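Local coordinates for CYCLIN domain-containing protein (Chaetomium thermophilum, PDB 6Z3U) that serves as the cyclin H subunit of the CDK-activating kinase complex, where together with MAT1 it activates the CDK7 kinase, at the interface of chains A and B, the interface of chains B and C and the interface of chains A and C. Coordinates in Å, arbitrary orientation; residue numbers count along the deposited sequence, not the author numbering. Chains: chain A, CYCLIN domain-containing protein; chain B, Protein kinase domain-containing protein; chain C, RING-type domain-containing protein.

The three contacts tie cyclin H, CDK7 and MAT1 into one heterotrimer, each pairing two different chains. Contact 1 joins the cyclin to the kinase segment ahead of strand 92-99, including helix 80-89, and to loop residue B:Gln166. Contact 2 sets the start of the MAT1 fragment on kinase helices 194-213 and 374-378; contact 3 lays the fragment's last helix, 62-67, on the cyclin. The C-alpha centres of contact 1 and contact 2 are about 44 Å apart, those of contact 2 and contact 3 about 32 Å, those of contact 1 and contact 3 about 24 Å. Cyclin helix 25-48 serves contacts 1 and 3, while MAT1 bridges its partners through opposite ends of this fragment.

Contact 1: the interface of chains A and B. Residues chain A 42, 125, 129-130, 177, 365, 375; chain B 78-79, 81-82, 166.
Carboxylate oxygen OE2 of B:Glu82 is gripped by three N-H donors from two cyclin arginines. A:Arg375 offers the end of its guanidinium, NH1 and NH2 both closing on this one atom; the shorter bond, A:Arg375 NH2 to B:Glu82 OE2, is 2.8 Å, and OE2 lies in plane at the guanidinium edge. A:Arg365 meets the glutamate tip to tip, adding a bond from NH1 to B:Glu82 OE2, also 2.8 Å long and in its guanidinium plane. None lies in the carboxylate plane: A:Arg365 NH1 comes from one side of it, both A:Arg375 nitrogens from the other. B:Glu82 leaves kinase helix 80-89 extended beyond CG (chi2 171°), carrying the acid between the two arginines, whose positive charges would be expected to keep it ionised. A second acid, B:Asp79, sets OD2 over one face of the A:Arg365 guanidinium, forming a looser salt bridge with A:Arg365 NE at 3.6 Å. Within the cyclin, A:Arg365 NE donates to the phenol oxygen OH of A:Tyr130 at 3.0 Å. The tyrosine points tip to tip at B:Asp79, its ring and the carboxylate only 16° apart. The patch thus fastens the kinase segment preceding strand 92-99 to the cyclin, mainly through charge, while loop residue B:Gln166 packs its amide against A:Arg375 CD. At the margin the aliphatic CD of A:Arg42, on a chain bent at chi3 (-79°), rests 3.3 Å from the backbone O of B:Pro78.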
loop_
_atom_site.group_PDB
_atom_site.type_symbol
_atom_site.label_atom_id
_atom_site.label_comp_id
_atom_site.label_asym_id
_atom_site.label_seq_id
_atom_site.Cartn_x
_atom_site.Cartn_y
_atom_site.Cartn_z
ATOM N N ARG A 42 -33.583 -7.727 -7.964
ATOM C CA ARG A 42 -32.881 -8.329 -9.092
ATOM C C ARG A 42 -33.117 -9.833 -9.157
ATOM O O ARG A 42 -33.341 -10.383 -10.242
ATOM C CB ARG A 42 -31.384 -8.021 -9.003
ATOM C CG ARG A 42 -31.033 -6.584 -9.353
ATOM C CD ARG A 42 -29.531 -6.379 -9.526
ATOM N NE ARG A 42 -28.817 -6.263 -8.256
ATOM C CZ ARG A 42 -28.170 -7.258 -7.653
ATOM N NH1 ARG A 42 -27.552 -7.032 -6.503
ATOM N NH2 ARG A 42 -28.135 -8.471 -8.191
ATOM N N ASN A 125 -22.219 -5.310 -1.926
ATOM C CA ASN A 125 -22.843 -6.500 -2.480
ATOM C C ASN A 125 -23.623 -7.202 -1.382
ATOM O O ASN A 125 -23.287 -7.102 -0.199
ATOM C CB ASN A 125 -21.805 -7.458 -3.076
ATOM C CG ASN A 125 -21.034 -6.839 -4.219
ATOM O OD1 ASN A 125 -21.614 -6.235 -5.121
ATOM N ND2 ASN A 125 -19.716 -6.974 -4.182
ATOM N N THR A 129 -26.248 -12.564 -3.290
ATOM C CA THR A 129 -25.691 -12.491 -4.637
ATOM C C THR A 129 -24.444 -13.354 -4.806
ATOM O O THR A 129 -24.337 -14.096 -5.786
ATOM C CB THR A 129 -25.365 -11.036 -4.991
ATOM O OG1 THR A 129 -26.448 -10.190 -4.587
ATOM C CG2 THR A 129 -25.151 -10.886 -6.488
ATOM N N TYR A 130 -23.493 -13.266 -3.876
ATOM C CA TYR A 130 -22.250 -14.021 -3.950
ATOM C C TYR A 130 -22.039 -14.815 -2.668
ATOM O O TYR A 130 -22.385 -14.343 -1.578
ATOM C CB TYR A 130 -21.058 -13.085 -4.193
ATOM C CG TYR A 130 -21.178 -12.261 -5.457
ATOM C CD1 TYR A 130 -21.097 -12.858 -6.710
ATOM C CD2 TYR A 130 -21.374 -10.887 -5.400
ATOM C CE1 TYR A 130 -21.204 -12.109 -7.871
ATOM C CE2 TYR A 130 -21.485 -10.128 -6.556
ATOM C CZ TYR A 130 -21.400 -10.744 -7.788
ATOM O OH TYR A 130 -21.508 -9.993 -8.940
ATOM N N GLN A 177 -13.239 -5.473 -7.342
ATOM C CA GLN A 177 -14.269 -4.500 -7.687
ATOM C C GLN A 177 -15.128 -4.153 -6.477
ATOM O O GLN A 177 -15.472 -2.984 -6.267
ATOM C CB GLN A 177 -15.149 -5.036 -8.817
ATOM C CG GLN A 177 -14.408 -5.457 -10.078
ATOM C CD GLN A 177 -15.328 -6.109 -11.101
ATOM O OE1 GLN A 177 -15.910 -5.425 -11.940
ATOM N NE2 GLN A 177 -15.361 -7.438 -11.114
ATOM N N ARG A 365 -24.963 -16.339 -10.279
ATOM C CA ARG A 365 -23.735 -15.812 -9.705
ATOM C C ARG A 365 -23.199 -16.628 -8.535
ATOM O O ARG A 365 -22.048 -16.419 -8.137
ATOM C CB ARG A 365 -23.935 -14.367 -9.233
ATOM C CG ARG A 365 -24.174 -13.344 -10.331
ATOM C CD ARG A 365 -24.311 -11.953 -9.715
ATOM N NE ARG A 365 -23.811 -10.891 -10.588
ATOM C CZ ARG A 365 -24.541 -10.202 -11.460
ATOM N NH1 ARG A 365 -23.962 -9.258 -12.191
ATOM N NH2 ARG A 365 -25.836 -10.450 -11.608
ATOM N N ARG A 375 -18.167 -15.407 -18.434
ATOM C CA ARG A 375 -17.690 -14.053 -18.692
ATOM C C ARG A 375 -16.398 -14.049 -19.498
ATOM O O ARG A 375 -16.134 -13.084 -20.225
ATOM C CB ARG A 375 -17.511 -13.299 -17.372
ATOM C CG ARG A 375 -18.840 -12.988 -16.690
ATOM C CD ARG A 375 -18.764 -11.796 -15.749
ATOM N NE ARG A 375 -20.066 -11.138 -15.641
ATOM C CZ ARG A 375 -20.448 -10.371 -14.623
ATOM N NH1 ARG A 375 -19.634 -10.156 -13.597
ATOM N NH2 ARG A 375 -21.653 -9.819 -14.632
ATOM N N PRO B 78 -26.176 -5.847 -14.640
ATOM C CA PRO B 78 -27.325 -5.485 -13.800
ATOM C C PRO B 78 -26.935 -5.153 -12.361
ATOM O O PRO B 78 -27.747 -4.596 -11.621
ATOM C CB PRO B 78 -28.206 -6.743 -13.848
ATOM C CG PRO B 78 -27.821 -7.435 -15.110
ATOM C CD PRO B 78 -26.353 -7.162 -15.284
ATOM N N ASP B 79 -25.706 -5.484 -11.976
ATOM C CA ASP B 79 -25.273 -5.255 -10.604
ATOM C C ASP B 79 -25.099 -3.758 -10.359
ATOM O O ASP B 79 -24.653 -3.031 -11.252
ATOM C CB ASP B 79 -23.957 -5.994 -10.352
ATOM C CG ASP B 79 -23.851 -6.550 -8.944
ATOM O OD1 ASP B 79 -23.650 -5.758 -7.998
ATOM O OD2 ASP B 79 -23.967 -7.785 -8.785
ATOM N N VAL B 81 -22.838 -2.222 -8.542
ATOM C CA VAL B 81 -21.425 -1.891 -8.696
ATOM C C VAL B 81 -21.001 -2.003 -10.154
ATOM O O VAL B 81 -20.113 -1.271 -10.607
ATOM C CB VAL B 81 -20.550 -2.778 -7.789
ATOM C CG1 VAL B 81 -20.891 -2.535 -6.328
ATOM C CG2 VAL B 81 -20.718 -4.250 -8.141
ATOM N N GLU B 82 -21.615 -2.914 -10.912
ATOM C CA GLU B 82 -21.213 -3.087 -12.303
ATOM C C GLU B 82 -21.596 -1.874 -13.142
ATOM O O GLU B 82 -20.792 -1.399 -13.952
ATOM C CB GLU B 82 -21.836 -4.361 -12.876
ATOM C CG GLU B 82 -21.162 -5.642 -12.403
ATOM C CD GLU B 82 -21.918 -6.893 -12.814
ATOM O OE1 GLU B 82 -23.000 -6.767 -13.425
ATOM O OE2 GLU B 82 -21.430 -8.006 -12.522
ATOM N N GLN B 166 -13.586 -8.077 -17.931
ATOM C CA GLN B 166 -13.008 -8.383 -16.623
ATOM C C GLN B 166 -11.513 -8.071 -16.583
ATOM O O GLN B 166 -10.722 -8.795 -15.975
ATOM C CB GLN B 166 -13.272 -9.841 -16.241
ATOM C CG GLN B 166 -14.748 -10.207 -16.255
ATOM C CD GLN B 166 -15.581 -9.322 -15.344
ATOM O OE1 GLN B 166 -15.323 -9.228 -14.143
ATOM N NE2 GLN B 166 -16.584 -8.663 -15.915
#

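Contact 2: the interface of chains B and C. Residues chain B 206, 209, 375, 378-379; chain C 5-7, 9-10.
Apolar contact dominates this interface, in which C:Phe6, near the start of the MAT1 fragment, lodges between two helices of the CDK7 kinase. The phenyl ring brings its CD1 edge over one face of the B:Trp209 indole, where C:Phe6 CD1 lies 3.5 Å from B:Trp209 CE2, and the two side chains cross at about a right angle. B:Leu378 covers the same indole face with CD1, and this methyl also touches C:Phe6 CD1 at 3.4 Å, so leucine and phenylalanine share one side of the tryptophan. The indole is directed there by a first torsion that puts CG anti to the backbone N (chi1 168°). At its far rim, B:Trp209 CZ3 packs against C:Met9 CB at 3.9 Å.

Polar groups mostly border this core. Carboxylate oxygen OE2 of B:Glu379 comes in plane to the phenyl edge, 3.5 Å from C:Phe6 CZ, with the two planes 87° apart. The backbone O of C:Met9 likewise lies at the indole edge, 3.4 Å from B:Trp209 CH2. A weak hydrogen bond runs from B:Arg206 NE to the carbonyl O of C:Pro5, 3.0 Å away.

The centre of the contact lies about 20 Å from B:Asp220, the predicted proton acceptor; the site anchors the leading segment of the MAT1 fragment, probably supporting assembly rather than phosphoryl transfer.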
loop_
_atom_site.group_PDB
_atom_site.type_symbol
_atom_site.label_atom_id
_atom_site.label_comp_id
_atom_site.label_asym_id
_atom_site.label_seq_id
_atom_site.Cartn_x
_atom_site.Cartn_y
_atom_site.Cartn_z
ATOM N N ARG B 206 12.730 14.655 -4.716
ATOM C CA ARG B 206 11.447 14.922 -4.075
ATOM C C ARG B 206 10.519 13.717 -4.183
ATOM O O ARG B 206 9.790 13.401 -3.236
ATOM C CB ARG B 206 10.787 16.157 -4.689
ATOM C CG ARG B 206 11.457 17.475 -4.337
ATOM C CD ARG B 206 10.602 18.654 -4.790
ATOM N NE ARG B 206 11.195 19.942 -4.440
ATOM C CZ ARG B 206 11.963 20.668 -5.248
ATOM N NH1 ARG B 206 12.244 20.245 -6.476
ATOM N NH2 ARG B 206 12.452 21.826 -4.823
ATOM N N TRP B 209 11.778 11.178 -1.750
ATOM C CA TRP B 209 11.480 11.706 -0.424
ATOM C C TRP B 209 10.010 11.505 -0.082
ATOM O O TRP B 209 9.675 11.090 1.033
ATOM C CB TRP B 209 11.844 13.187 -0.347
ATOM C CG TRP B 209 11.309 13.865 0.884
ATOM C CD1 TRP B 209 11.871 13.877 2.127
ATOM C CD2 TRP B 209 10.097 14.623 0.985
ATOM N NE1 TRP B 209 11.087 14.599 2.994
ATOM C CE2 TRP B 209 9.991 15.067 2.317
ATOM C CE3 TRP B 209 9.092 14.971 0.077
ATOM C CZ2 TRP B 209 8.922 15.838 2.764
ATOM C CZ3 TRP B 209 8.032 15.737 0.522
ATOM C CH2 TRP B 209 7.955 16.162 1.853
ATOM N N ARG B 375 15.465 12.924 2.883
ATOM C CA ARG B 375 15.270 14.233 3.501
ATOM C C ARG B 375 16.589 14.986 3.601
ATOM O O ARG B 375 16.678 16.162 3.228
ATOM C CB ARG B 375 14.632 14.081 4.882
ATOM C CG ARG B 375 14.862 15.281 5.797
ATOM C CD ARG B 375 14.018 15.216 7.069
ATOM N NE ARG B 375 12.640 15.657 6.845
ATOM C CZ ARG B 375 11.569 14.862 6.839
ATOM N NH1 ARG B 375 11.685 13.556 7.055
ATOM N NH2 ARG B 375 10.368 15.383 6.620
ATOM N N LEU B 378 17.540 16.546 0.324
ATOM C CA LEU B 378 16.870 17.767 -0.107
ATOM C C LEU B 378 17.438 19.019 0.548
ATOM O O LEU B 378 17.301 20.109 -0.016
ATOM C CB LEU B 378 15.372 17.675 0.184
ATOM C CG LEU B 378 14.578 16.717 -0.705
ATOM C CD1 LEU B 378 13.152 16.588 -0.200
ATOM C CD2 LEU B 378 14.588 17.185 -2.160
ATOM N N GLU B 379 18.058 18.896 1.717
ATOM C CA GLU B 379 18.645 20.041 2.399
ATOM C C GLU B 379 20.121 20.240 2.068
ATOM O O GLU B 379 20.751 21.141 2.633
ATOM C CB GLU B 379 18.457 19.888 3.912
ATOM C CG GLU B 379 17.042 19.458 4.298
ATOM C CD GLU B 379 16.645 19.892 5.697
ATOM O OE1 GLU B 379 17.152 20.932 6.168
ATOM O OE2 GLU B 379 15.820 19.194 6.325
ATOM N N PRO C 5 12.924 23.504 0.038
ATOM C CA PRO C 5 13.395 22.296 -0.653
ATOM C C PRO C 5 12.344 21.211 -0.789
ATOM O O PRO C 5 12.447 20.392 -1.712
ATOM C CB PRO C 5 14.560 21.823 0.229
ATOM C CG PRO C 5 14.172 22.268 1.596
ATOM C CD PRO C 5 13.433 23.575 1.422
ATOM N N PHE C 6 11.340 21.181 0.082
ATOM C CA PHE C 6 10.323 20.140 0.064
ATOM C C PHE C 6 9.118 20.489 -0.801
ATOM O O PHE C 6 8.089 19.812 -0.710
ATOM C CB PHE C 6 9.869 19.834 1.493
ATOM C CG PHE C 6 10.997 19.487 2.423
ATOM C CD1 PHE C 6 11.588 18.234 2.379
ATOM C CD2 PHE C 6 11.467 20.410 3.342
ATOM C CE1 PHE C 6 12.627 17.911 3.231
ATOM C CE2 PHE C 6 12.504 20.091 4.198
ATOM C CZ PHE C 6 13.084 18.841 4.142
ATOM N N GLY C 7 9.218 21.520 -1.638
ATOM C CA GLY C 7 8.113 21.877 -2.511
ATOM C C GLY C 7 6.811 22.128 -1.788
ATOM O O GLY C 7 5.737 21.808 -2.316
ATOM N N MET C 9 5.550 20.576 0.648
ATOM C CA MET C 9 4.905 19.337 1.057
ATOM C C MET C 9 5.447 18.795 2.372
ATOM O O MET C 9 5.043 17.704 2.788
ATOM C CB MET C 9 5.067 18.270 -0.034
ATOM C CG MET C 9 4.561 18.685 -1.404
ATOM S SD MET C 9 2.763 18.674 -1.520
ATOM C CE MET C 9 2.516 19.553 -3.062
ATOM N N GLU C 10 6.351 19.518 3.033
ATOM C CA GLU C 10 6.946 19.020 4.267
ATOM C C GLU C 10 5.863 18.714 5.293
ATOM O O GLU C 10 4.986 19.542 5.558
ATOM C CB GLU C 10 7.938 20.037 4.830
ATOM C CG GLU C 10 8.659 19.551 6.081
ATOM C CD GLU C 10 9.644 20.566 6.624
ATOM O OE1 GLU C 10 10.532 20.168 7.408
ATOM O OE2 GLU C 10 9.537 21.757 6.261
#

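Contact 3: the interface of chains A and C. Residues chain A 18-19, 22-24, 27, 232-233; chain C 62-63, 66-67.
Helix 62-67, near the end of the MAT1 fragment, packs against the cyclin on short helix 16-19, the loop leading into helix 25-48, and helix 230-233. At its end, C:Glu67 accepts a hydrogen bond from the hydroxyl OG of A:Ser24 on the anti lone pair of carboxylate oxygen OE2, with A:Ser24 OG and C:Glu67 OE2 2.5 Å apart. The hydroxyl occupies the crowded position between backbone N and carbonyl carbon (chi1 69°), where A:Ser24 OG also accepts from the backbone N of A:Gln27 at 3.2 Å, in the manner of a helix N-cap. The side-chain OE1 of A:Gln27 lies nearby as a competing acceptor. An alanine here would remove the hydroxyl with its bonds and would probably loosen the start of helix 25-48 and the grip on C:Glu67. C:Lys66 bends at chi2 (-67°) and then runs extended along the cyclin. Its CE sits over one face of the A:Tyr18 ring, offset toward the rim, and C:Lys66 NZ makes a weak hydrogen bond to the backbone O of A:Tyr18 at 3.3 Å. C:Ile62 CG2 lies 3.4 Å from the backbone A:Phe23 O, while CD1 reaches the hydroxyl OG of A:Ser22. A:Phe23 O is held within the cyclin by A:His233 ND1, 2.9 Å away and above the carbonyl plane. Through contacts with both backbone and side chains, the site fixes helix 62-67 of MAT1 on cyclin H and contributes to trimer assembly.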
loop_
_atom_site.group_PDB
_atom_site.type_symbol
_atom_site.label_atom_id
_atom_site.label_comp_id
_atom_site.label_asym_id
_atom_site.label_seq_id
_atom_site.Cartn_x
_atom_site.Cartn_y
_atom_site.Cartn_z
ATOM N N TYR A 18 -10.973 6.907 4.110
ATOM C CA TYR A 18 -11.832 7.991 4.568
ATOM C C TYR A 18 -12.826 8.425 3.496
ATOM O O TYR A 18 -14.023 8.550 3.771
ATOM C CB TYR A 18 -10.984 9.190 5.005
ATOM C CG TYR A 18 -11.806 10.389 5.423
ATOM C CD1 TYR A 18 -12.290 10.504 6.719
ATOM C CD2 TYR A 18 -12.101 11.403 4.522
ATOM C CE1 TYR A 18 -13.046 11.598 7.108
ATOM C CE2 TYR A 18 -12.856 12.501 4.900
ATOM C CZ TYR A 18 -13.326 12.593 6.194
ATOM O OH TYR A 18 -14.077 13.684 6.574
ATOM N N GLU A 19 -12.346 8.669 2.276
ATOM C CA GLU A 19 -13.227 9.191 1.238
ATOM C C GLU A 19 -14.194 8.130 0.725
ATOM O O GLU A 19 -15.290 8.468 0.264
ATOM C CB GLU A 19 -12.397 9.758 0.083
ATOM C CG GLU A 19 -11.667 8.712 -0.755
ATOM C CD GLU A 19 -11.071 9.292 -2.029
ATOM O OE1 GLU A 19 -10.366 10.322 -1.947
ATOM O OE2 GLU A 19 -11.309 8.714 -3.113
ATOM N N SER A 22 -15.614 5.351 4.805
ATOM C CA SER A 22 -15.910 5.961 6.096
ATOM C C SER A 22 -17.236 6.690 5.964
ATOM O O SER A 22 -17.366 7.596 5.135
ATOM C CB SER A 22 -14.800 6.920 6.537
ATOM O OG SER A 22 -13.618 6.215 6.889
ATOM N N PHE A 23 -18.219 6.283 6.766
ATOM C CA PHE A 23 -19.558 6.845 6.705
ATOM C C PHE A 23 -20.099 7.003 8.118
ATOM O O PHE A 23 -19.473 6.590 9.098
ATOM C CB PHE A 23 -20.507 5.961 5.885
ATOM C CG PHE A 23 -19.830 5.201 4.783
ATOM C CD1 PHE A 23 -19.610 5.792 3.550
ATOM C CD2 PHE A 23 -19.425 3.890 4.975
ATOM C CE1 PHE A 23 -18.989 5.094 2.532
ATOM C CE2 PHE A 23 -18.805 3.185 3.959
ATOM C CZ PHE A 23 -18.589 3.787 2.736
ATOM N N SER A 24 -21.272 7.615 8.211
ATOM C CA SER A 24 -22.008 7.672 9.459
ATOM C C SER A 24 -22.863 6.415 9.618
ATOM O O SER A 24 -23.231 5.781 8.623
ATOM C CB SER A 24 -22.903 8.907 9.490
ATOM O OG SER A 24 -23.964 8.791 8.557
ATOM N N GLN A 27 -25.689 6.451 7.296
ATOM C CA GLN A 27 -25.300 6.171 5.919
ATOM C C GLN A 27 -25.016 4.689 5.716
ATOM O O GLN A 27 -25.371 4.117 4.678
ATOM C CB GLN A 27 -24.075 7.007 5.548
ATOM C CG GLN A 27 -24.375 8.473 5.291
ATOM C CD GLN A 27 -23.118 9.321 5.237
ATOM O OE1 GLN A 27 -22.965 10.270 6.006
ATOM N NE2 GLN A 27 -22.208 8.978 4.333
ATOM N N PHE A 232 -15.557 1.831 10.085
ATOM C CA PHE A 232 -16.356 2.711 9.243
ATOM C C PHE A 232 -16.654 4.055 9.896
ATOM O O PHE A 232 -16.926 5.027 9.182
ATOM C CB PHE A 232 -17.684 2.040 8.872
ATOM C CG PHE A 232 -17.527 0.745 8.128
ATOM C CD1 PHE A 232 -16.873 0.703 6.908
ATOM C CD2 PHE A 232 -18.056 -0.427 8.638
ATOM C CE1 PHE A 232 -16.734 -0.488 6.222
ATOM C CE2 PHE A 232 -17.921 -1.618 7.957
ATOM C CZ PHE A 232 -17.261 -1.648 6.747
ATOM N N HIS A 233 -16.606 4.136 11.226
ATOM C CA HIS A 233 -16.988 5.344 11.938
ATOM C C HIS A 233 -15.857 5.984 12.728
ATOM O O HIS A 233 -16.040 7.098 13.233
ATOM C CB HIS A 233 -18.148 5.041 12.900
ATOM C CG HIS A 233 -19.241 4.227 12.284
ATOM N ND1 HIS A 233 -19.933 4.635 11.165
ATOM C CD2 HIS A 233 -19.758 3.023 12.627
ATOM C CE1 HIS A 233 -20.831 3.720 10.846
ATOM N NE2 HIS A 233 -20.745 2.731 11.719
ATOM N N ILE C 62 -15.587 11.208 11.848
ATOM C CA ILE C 62 -16.114 10.680 10.593
ATOM C C ILE C 62 -17.613 10.928 10.493
ATOM O O ILE C 62 -18.119 11.373 9.455
ATOM C CB ILE C 62 -15.776 9.182 10.465
ATOM C CG1 ILE C 62 -14.285 9.013 10.153
ATOM C CG2 ILE C 62 -16.649 8.522 9.402
ATOM C CD1 ILE C 62 -13.805 7.574 10.132
ATOM N N GLU C 63 -18.346 10.650 11.572
ATOM C CA GLU C 63 -19.800 10.766 11.527
ATOM C C GLU C 63 -20.229 12.199 11.238
ATOM O O GLU C 63 -21.009 12.453 10.313
ATOM C CB GLU C 63 -20.403 10.275 12.844
ATOM C CG GLU C 63 -21.910 10.463 12.945
ATOM C CD GLU C 63 -22.520 9.695 14.103
ATOM O OE1 GLU C 63 -23.747 9.808 14.313
ATOM O OE2 GLU C 63 -21.773 8.978 14.802
ATOM N N LYS C 66 -19.011 13.561 7.628
ATOM C CA LYS C 66 -19.659 12.992 6.450
ATOM C C LYS C 66 -21.125 13.395 6.349
ATOM O O LYS C 66 -21.642 13.560 5.238
ATOM C CB LYS C 66 -19.528 11.468 6.461
ATOM C CG LYS C 66 -18.117 10.966 6.168
ATOM C CD LYS C 66 -17.696 11.268 4.733
ATOM C CE LYS C 66 -16.283 10.792 4.446
ATOM N NZ LYS C 66 -15.853 11.161 3.068
ATOM N N GLU C 67 -21.812 13.540 7.485
ATOM C CA GLU C 67 -23.204 13.972 7.466
ATOM C C GLU C 67 -23.343 15.449 7.120
ATOM O O GLU C 67 -24.417 15.872 6.682
ATOM C CB GLU C 67 -23.860 13.695 8.821
ATOM C CG GLU C 67 -24.194 12.228 9.067
ATOM C CD GLU C 67 -25.457 11.779 8.349
ATOM O OE1 GLU C 67 -26.366 12.615 8.155
ATOM O OE2 GLU C 67 -25.541 10.587 7.983
#